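Local coordinates for protein enterochelin esterase (Salmonella enterica subsp. enterica serovar Typhimurium, PDB 3MGA) that probably hydrolyses the ester bonds of the iron-loaded siderophore enterobactin, so that the bound iron can be released inside the cell, at residues Val34-Arg39 with Ser150-Pro155; Thr58-His63 with Ala89-Ser94; Ala131-Asp134 with Gln139-Arg142. All coordinates share one frame; numbering follows the deposited sequence.

Contact 1. Residues Val34-Arg39 with Ser150-Pro155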
# COMPACT_ATOMS: atom_id res chain seq x y z
N VAL A 34 4.80 14.33 17.91
CA VAL A 34 3.44 14.42 17.39
C VAL A 34 2.41 14.02 18.44
O VAL A 34 2.52 12.97 19.06
CB VAL A 34 3.28 13.53 16.14
CG1 VAL A 34 1.89 13.69 15.56
CG2 VAL A 34 4.34 13.89 15.10
N THR A 35 1.40 14.87 18.63
CA THR A 35 0.34 14.63 19.60
C THR A 35 -1.00 14.37 18.93
O THR A 35 -1.42 15.12 18.05
CB THR A 35 0.18 15.84 20.55
OG1 THR A 35 1.40 16.06 21.26
CG2 THR A 35 -0.94 15.60 21.55
N PHE A 36 -1.66 13.31 19.38
CA PHE A 36 -2.96 12.91 18.87
C PHE A 36 -4.03 13.27 19.89
O PHE A 36 -3.78 13.19 21.10
CB PHE A 36 -2.99 11.41 18.61
CG PHE A 36 -2.10 10.98 17.48
CD1 PHE A 36 -2.64 10.62 16.25
CD2 PHE A 36 -0.73 10.94 17.64
CE1 PHE A 36 -1.82 10.21 15.21
CE2 PHE A 36 0.09 10.55 16.59
CZ PHE A 36 -0.46 10.18 15.38
N TRP A 37 -5.20 13.66 19.41
CA TRP A 37 -6.31 14.02 20.28
C TRP A 37 -7.58 13.28 19.87
O TRP A 37 -7.88 13.14 18.68
CB TRP A 37 -6.60 15.51 20.22
CG TRP A 37 -5.44 16.42 20.43
CD1 TRP A 37 -4.71 17.05 19.47
CD2 TRP A 37 -4.87 16.81 21.68
NE1 TRP A 37 -3.72 17.81 20.04
CE2 TRP A 37 -3.80 17.69 21.40
CE3 TRP A 37 -5.16 16.51 23.02
CZ2 TRP A 37 -3.01 18.26 22.40
CZ3 TRP A 37 -4.38 17.09 24.02
CH2 TRP A 37 -3.32 17.95 23.70
N TRP A 38 -8.32 12.81 20.87
CA TRP A 38 -9.61 12.16 20.66
C TRP A 38 -10.53 12.69 21.74
O TRP A 38 -10.18 12.69 22.92
CB TRP A 38 -9.51 10.63 20.73
CG TRP A 38 -10.85 9.95 20.51
CD1 TRP A 38 -11.52 9.80 19.33
CD2 TRP A 38 -11.68 9.32 21.51
NE1 TRP A 38 -12.71 9.13 19.53
CE2 TRP A 38 -12.83 8.83 20.86
CE3 TRP A 38 -11.55 9.14 22.90
CZ2 TRP A 38 -13.84 8.16 21.54
CZ3 TRP A 38 -12.57 8.48 23.58
CH2 TRP A 38 -13.70 8.00 22.90
N ARG A 39 -11.70 13.17 21.32
CA ARG A 39 -12.69 13.72 22.22
C ARG A 39 -13.70 12.63 22.56
O ARG A 39 -14.37 12.10 21.67
CB ARG A 39 -13.41 14.90 21.58
CG ARG A 39 -14.40 15.60 22.50
CD ARG A 39 -15.04 16.80 21.81
NE ARG A 39 -15.81 17.62 22.75
CZ ARG A 39 -16.48 18.72 22.41
NH1 ARG A 39 -16.50 19.16 21.15
NH2 ARG A 39 -17.15 19.39 23.34
N SER A 150 -7.22 7.27 8.77
CA SER A 150 -6.93 8.69 8.54
C SER A 150 -5.48 8.89 8.12
O SER A 150 -4.63 8.05 8.39
CB SER A 150 -7.27 9.49 9.78
OG SER A 150 -8.65 9.32 10.08
N ALA A 151 -5.21 10.00 7.44
CA ALA A 151 -3.88 10.29 6.92
C ALA A 151 -3.10 11.32 7.72
O ALA A 151 -3.63 12.37 8.11
CB ALA A 151 -4.00 10.74 5.48
N LEU A 152 -1.82 11.01 7.93
CA LEU A 152 -0.90 11.88 8.65
C LEU A 152 0.39 11.95 7.85
O LEU A 152 0.91 10.92 7.41
CB LEU A 152 -0.61 11.34 10.05
CG LEU A 152 0.30 12.22 10.92
CD1 LEU A 152 -0.17 13.67 10.94
CD2 LEU A 152 0.38 11.65 12.35
N GLU A 153 0.89 13.16 7.66
CA GLU A 153 2.12 13.36 6.90
C GLU A 153 3.01 14.41 7.56
O GLU A 153 2.55 15.49 7.89
CB GLU A 153 1.81 13.85 5.49
CG GLU A 153 0.83 13.00 4.72
CD GLU A 153 0.74 13.42 3.26
OE1 GLU A 153 0.07 12.72 2.47
OE2 GLU A 153 1.35 14.45 2.89
N MSE A 154 4.28 14.09 7.75
CA MSE A 154 5.22 15.05 8.32
C MSE A 154 5.61 16.00 7.18
O MSE A 154 5.46 15.66 6.01
CB MSE A 154 6.43 14.36 8.94
CG MSE A 154 6.14 13.61 10.24
SE MSE A 154 5.35 14.70 11.68
CE MSE A 154 3.45 14.56 11.32
N PRO A 155 6.11 17.20 7.53
CA PRO A 155 6.41 18.23 6.54
C PRO A 155 7.36 17.87 5.41
O PRO A 155 7.29 18.48 4.35
CB PRO A 155 7.02 19.36 7.39
CG PRO A 155 6.47 19.13 8.75
CD PRO A 155 6.43 17.66 8.89

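Contact 2. Residues Thr58-His63 with Ala89-Ser94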
# COMPACT_ATOMS: atom_id res chain seq x y z
N THR A 58 0.06 2.63 11.36
CA THR A 58 0.77 1.66 10.53
C THR A 58 2.30 1.82 10.64
O THR A 58 2.84 2.91 10.45
CB THR A 58 0.35 1.77 9.05
OG1 THR A 58 -1.06 1.59 8.95
CG2 THR A 58 1.05 0.72 8.19
N GLY A 59 2.98 0.72 10.94
CA GLY A 59 4.43 0.71 11.06
C GLY A 59 5.02 1.49 12.23
O GLY A 59 6.23 1.74 12.26
N VAL A 60 4.20 1.91 13.18
CA VAL A 60 4.71 2.65 14.33
C VAL A 60 4.25 2.02 15.66
O VAL A 60 5.08 1.77 16.53
CB VAL A 60 4.33 4.13 14.28
CG1 VAL A 60 4.87 4.85 15.52
CG2 VAL A 60 4.86 4.76 13.03
N THR A 61 2.95 1.76 15.79
CA THR A 61 2.42 1.16 17.01
C THR A 61 1.74 -0.19 16.78
O THR A 61 0.97 -0.65 17.63
CB THR A 61 1.39 2.08 17.70
OG1 THR A 61 0.23 2.24 16.88
CG2 THR A 61 2.02 3.44 18.02
N ASP A 62 2.02 -0.84 15.66
CA ASP A 62 1.40 -2.14 15.35
C ASP A 62 2.40 -3.31 15.49
O ASP A 62 3.45 -3.17 16.10
CB ASP A 62 0.75 -2.11 13.96
CG ASP A 62 1.76 -1.86 12.83
OD1 ASP A 62 2.97 -1.84 13.10
OD2 ASP A 62 1.32 -1.68 11.68
N HIS A 63 2.05 -4.45 14.92
CA HIS A 63 2.88 -5.64 14.98
C HIS A 63 4.15 -5.57 14.12
O HIS A 63 5.08 -6.33 14.35
CB HIS A 63 2.08 -6.86 14.54
CG HIS A 63 1.70 -6.83 13.09
ND1 HIS A 63 2.46 -7.43 12.11
CD2 HIS A 63 0.65 -6.26 12.46
CE1 HIS A 63 1.90 -7.23 10.94
NE2 HIS A 63 0.79 -6.53 11.12
N ALA A 89 11.03 13.09 9.98
CA ALA A 89 10.58 14.19 9.13
C ALA A 89 10.01 13.78 7.77
O ALA A 89 9.16 14.48 7.23
CB ALA A 89 11.73 15.18 8.93
N ASN A 90 10.47 12.66 7.24
CA ASN A 90 10.04 12.19 5.93
C ASN A 90 8.88 11.18 5.97
O ASN A 90 8.42 10.71 4.93
CB ASN A 90 11.23 11.55 5.23
CG ASN A 90 12.39 12.52 5.02
OD1 ASN A 90 12.20 13.68 4.68
ND2 ASN A 90 13.61 12.02 5.20
N TRP A 91 8.40 10.88 7.17
CA TRP A 91 7.35 9.90 7.38
C TRP A 91 5.94 10.30 6.94
O TRP A 91 5.55 11.46 6.98
CB TRP A 91 7.31 9.51 8.86
CG TRP A 91 6.34 8.43 9.17
CD1 TRP A 91 6.56 7.09 9.11
CD2 TRP A 91 4.98 8.59 9.61
NE1 TRP A 91 5.43 6.40 9.48
CE2 TRP A 91 4.45 7.30 9.79
CE3 TRP A 91 4.16 9.70 9.84
CZ2 TRP A 91 3.13 7.09 10.21
CZ3 TRP A 91 2.86 9.49 10.27
CH2 TRP A 91 2.35 8.19 10.44
N ARG A 92 5.19 9.27 6.56
CA ARG A 92 3.80 9.38 6.13
C ARG A 92 3.15 8.04 6.42
O ARG A 92 3.77 7.00 6.22
CB ARG A 92 3.73 9.73 4.65
CG ARG A 92 2.35 9.61 3.99
CD ARG A 92 2.30 10.58 2.77
NE ARG A 92 3.42 10.35 1.88
CZ ARG A 92 3.93 11.23 1.03
NH1 ARG A 92 3.46 12.47 0.95
NH2 ARG A 92 4.95 10.86 0.27
N GLY A 93 1.92 8.07 6.92
CA GLY A 93 1.23 6.83 7.22
C GLY A 93 -0.19 6.98 7.69
O GLY A 93 -0.63 8.07 8.03
N SER A 94 -0.91 5.86 7.69
CA SER A 94 -2.29 5.80 8.10
C SER A 94 -2.37 5.52 9.58
O SER A 94 -1.43 4.98 10.18
CB SER A 94 -3.01 4.66 7.38
OG SER A 94 -2.89 4.76 5.98
O HOH W 1 4.70 3.76 9.19

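Contact 3. Residues Ala131-Asp134 with Gln139-Arg142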
# COMPACT_ATOMS: atom_id res chain seq x y z
N ALA A 131 -12.25 -0.19 15.31
CA ALA A 131 -11.44 0.98 14.95
C ALA A 131 -12.20 2.00 14.12
O ALA A 131 -13.09 1.65 13.35
CB ALA A 131 -10.19 0.53 14.21
N ILE A 132 -11.83 3.27 14.28
CA ILE A 132 -12.46 4.37 13.57
C ILE A 132 -11.42 5.38 13.09
O ILE A 132 -10.31 5.45 13.63
CB ILE A 132 -13.47 5.12 14.47
CG1 ILE A 132 -12.75 5.78 15.66
CG2 ILE A 132 -14.57 4.18 14.96
CD1 ILE A 132 -13.69 6.50 16.62
N ALA A 133 -11.79 6.17 12.08
CA ALA A 133 -10.93 7.22 11.56
C ALA A 133 -10.86 8.31 12.62
O ALA A 133 -11.48 8.20 13.67
CB ALA A 133 -11.49 7.78 10.29
N ASP A 134 -10.10 9.36 12.35
CA ASP A 134 -9.97 10.48 13.27
C ASP A 134 -11.04 11.50 12.90
O ASP A 134 -10.99 12.09 11.83
CB ASP A 134 -8.55 11.06 13.16
CG ASP A 134 -8.29 12.18 14.16
OD1 ASP A 134 -9.23 12.68 14.79
OD2 ASP A 134 -7.12 12.57 14.29
N GLN A 139 -9.23 13.95 6.09
CA GLN A 139 -8.49 13.17 5.11
C GLN A 139 -8.52 11.71 5.52
O GLN A 139 -7.52 11.14 5.96
CB GLN A 139 -7.08 13.73 4.95
CG GLN A 139 -7.11 15.18 4.48
CD GLN A 139 -5.74 15.80 4.40
OE1 GLN A 139 -4.72 15.16 4.68
NE2 GLN A 139 -5.70 17.08 4.00
N SER A 140 -9.71 11.13 5.37
CA SER A 140 -9.98 9.75 5.73
C SER A 140 -10.55 8.96 4.55
O SER A 140 -11.00 9.54 3.55
CB SER A 140 -10.97 9.73 6.88
OG SER A 140 -10.43 10.42 8.00
N TRP A 141 -10.52 7.63 4.66
CA TRP A 141 -11.04 6.75 3.64
C TRP A 141 -11.24 5.35 4.21
O TRP A 141 -10.96 5.11 5.40
CB TRP A 141 -10.09 6.70 2.44
CG TRP A 141 -8.74 6.09 2.74
CD1 TRP A 141 -8.34 4.82 2.47
CD2 TRP A 141 -7.63 6.75 3.36
NE1 TRP A 141 -7.05 4.64 2.89
CE2 TRP A 141 -6.58 5.81 3.43
CE3 TRP A 141 -7.41 8.03 3.86
CZ2 TRP A 141 -5.35 6.11 3.99
CZ3 TRP A 141 -6.19 8.34 4.41
CH2 TRP A 141 -5.17 7.38 4.48
N ARG A 142 -11.75 4.44 3.39
CA ARG A 142 -11.96 3.06 3.79
C ARG A 142 -10.64 2.35 3.58
O ARG A 142 -10.15 2.28 2.45
CB ARG A 142 -13.06 2.41 2.95
CG ARG A 142 -14.43 3.08 3.05
CD ARG A 142 -14.90 3.21 4.50
NE ARG A 142 -14.87 1.94 5.24
CZ ARG A 142 -15.25 1.80 6.51
NH1 ARG A 142 -15.71 2.84 7.19
NH2 ARG A 142 -15.19 0.61 7.09

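Contact 1. Residues Val34-Arg39 with Ser150-Pro155
Val34 meets Leu152 and Met154 across a wholly apolar interface, with one methyl for each. Its CB already faces segment 150-155. From there the side chain forks: CG1 stands anti to the backbone N (chi1 -177°) and CG2 beside that N, which spreads the two methyls over two different partners. CG1 comes to 4.1 Å from CD2 of Leu152, the two side chains sliding past each other in opposite directions. CG2 meets the selenomethionine Met154 tip to tip, at 3.7 Å from its SE and 3.9 Å from its CE. Met154 starts off to one side of the contact, and bends at chi2 (-57°) and chi3 (88°) bring SE and CE against the valine. The same CD2 of Leu152 also touches the far end of Phe36, at 3.5 Å from its CZ and 3.9 Å from its CE1, approaching the ring obliquely. This one methyl therefore serves both Val34 and Phe36, which lie on the same side of it. All four residues are buried. Strand 32-39 belongs to one four-stranded antiparallel sheet and strand 148-153 to another, so the contact bridges the two layers of a beta sandwich. Tyr95 on strand 92-100 touches Leu152 and meets Phe36 edge-to-face, while Trp24 of strand 23-26 packs on both Val34 and Met154.

Contact 2. Residues Thr58-His63 with Ala89-Ser94
Thr58 and Ser94 make a backbone hydrogen bond where a loop leaves an outer strand of the sandwich, and beside it Val60 packs on the indole of Trp91. The bond runs from Thr58 N to Ser94 O, 3.0 Å long with an N-H...O angle of 156°, and the donor is tilted out of the carbonyl plane. It continues the antiparallel pairing of strands 52-57 and 92-100 just past the end of the first. The Thr58 hydroxyl stays close to this junction, its OG1 lying 4.0 Å from Ser94 CB, while Ser94 OG turns to Asp384 in the esterase domain. Trp91, its CG anti to the backbone N (chi1 -176°), swings its indole toward the loop. The Val60 side chain crosses it at a slant, its CG2 4.0 Å from both NE1 and CZ2 of Trp91. Gly93 N lies 3.5 Å above one indole face, near its rim. A water in the plane of the indole accepts from Trp91 NE1 at 2.8 Å; its approach to Thr58 O is too short to be trusted. Within the loop Gly59 N donates almost straight to Asp62 OD2, 3.0 Å away and from above the carboxylate plane, which ties the bend together. The arrangement is that of a loop leaving the edge of an antiparallel sheet in an immunoglobulin-like sandwich, as in the E-set clan.

Contact 3. Residues Ala131-Asp134 with Gln139-Arg142
Ala133 and Ser140 meet through van der Waals contact, both side chains leaving the backbone toward the opposite segment. The alanine methyl CB sits 3.7 Å from Ser140 OG and 4.0 Å from Ser140 CB, so it rests against the whole short side chain. Asp134 O is a more distant neighbour, 4.2 Å from the same OG. Hydrogen bonding surrounds this touch without joining the two segments directly. With OG placed beside its own backbone N (chi1 -60°), Ser140 bonds to the carbonyl of Asn137 and to the hydroxyl of Ser150, which also receives the N-H of Asp134 and so couples the two segments indirectly. Charge enters through Asp134, whose OD1 takes the N-H of Leu136 while OD2 bonds to the Tyr95 hydroxyl. Both carboxylate oxygens of this buried group therefore have partners, which should steady its negative charge. The pattern is that of two successive Asx turns, Asp134 OD1 to Leu136 N and Asn137 OD1 to Gln139 N, leading into strand 140-142, an outermost strand of its antiparallel sheet.

From the N terminus, strand 32-39 opens the widest loop, which contact 1 closes only at residues 150-155, 111 residues later. Contacts 2 and 3 are both nested inside it and follow one another without crossing: 58-63 returns to 89-94, then 131-134 to 139-142 after helix 117-127. Contact 1 joins the two sheets of the sandwich, whereas contacts 2 and 3 dress opposite outer strands, 52-57 and 140-142, of one of them. Strand 148-153 lies between 92-100 and 140-142; Leu152, and Met154 just beyond its end, bond through the backbone to Gly93 and Trp91 respectively. Ser150 joins contact 1 to contact 3, and Ser94 against Trp141 links contacts 2 and 3.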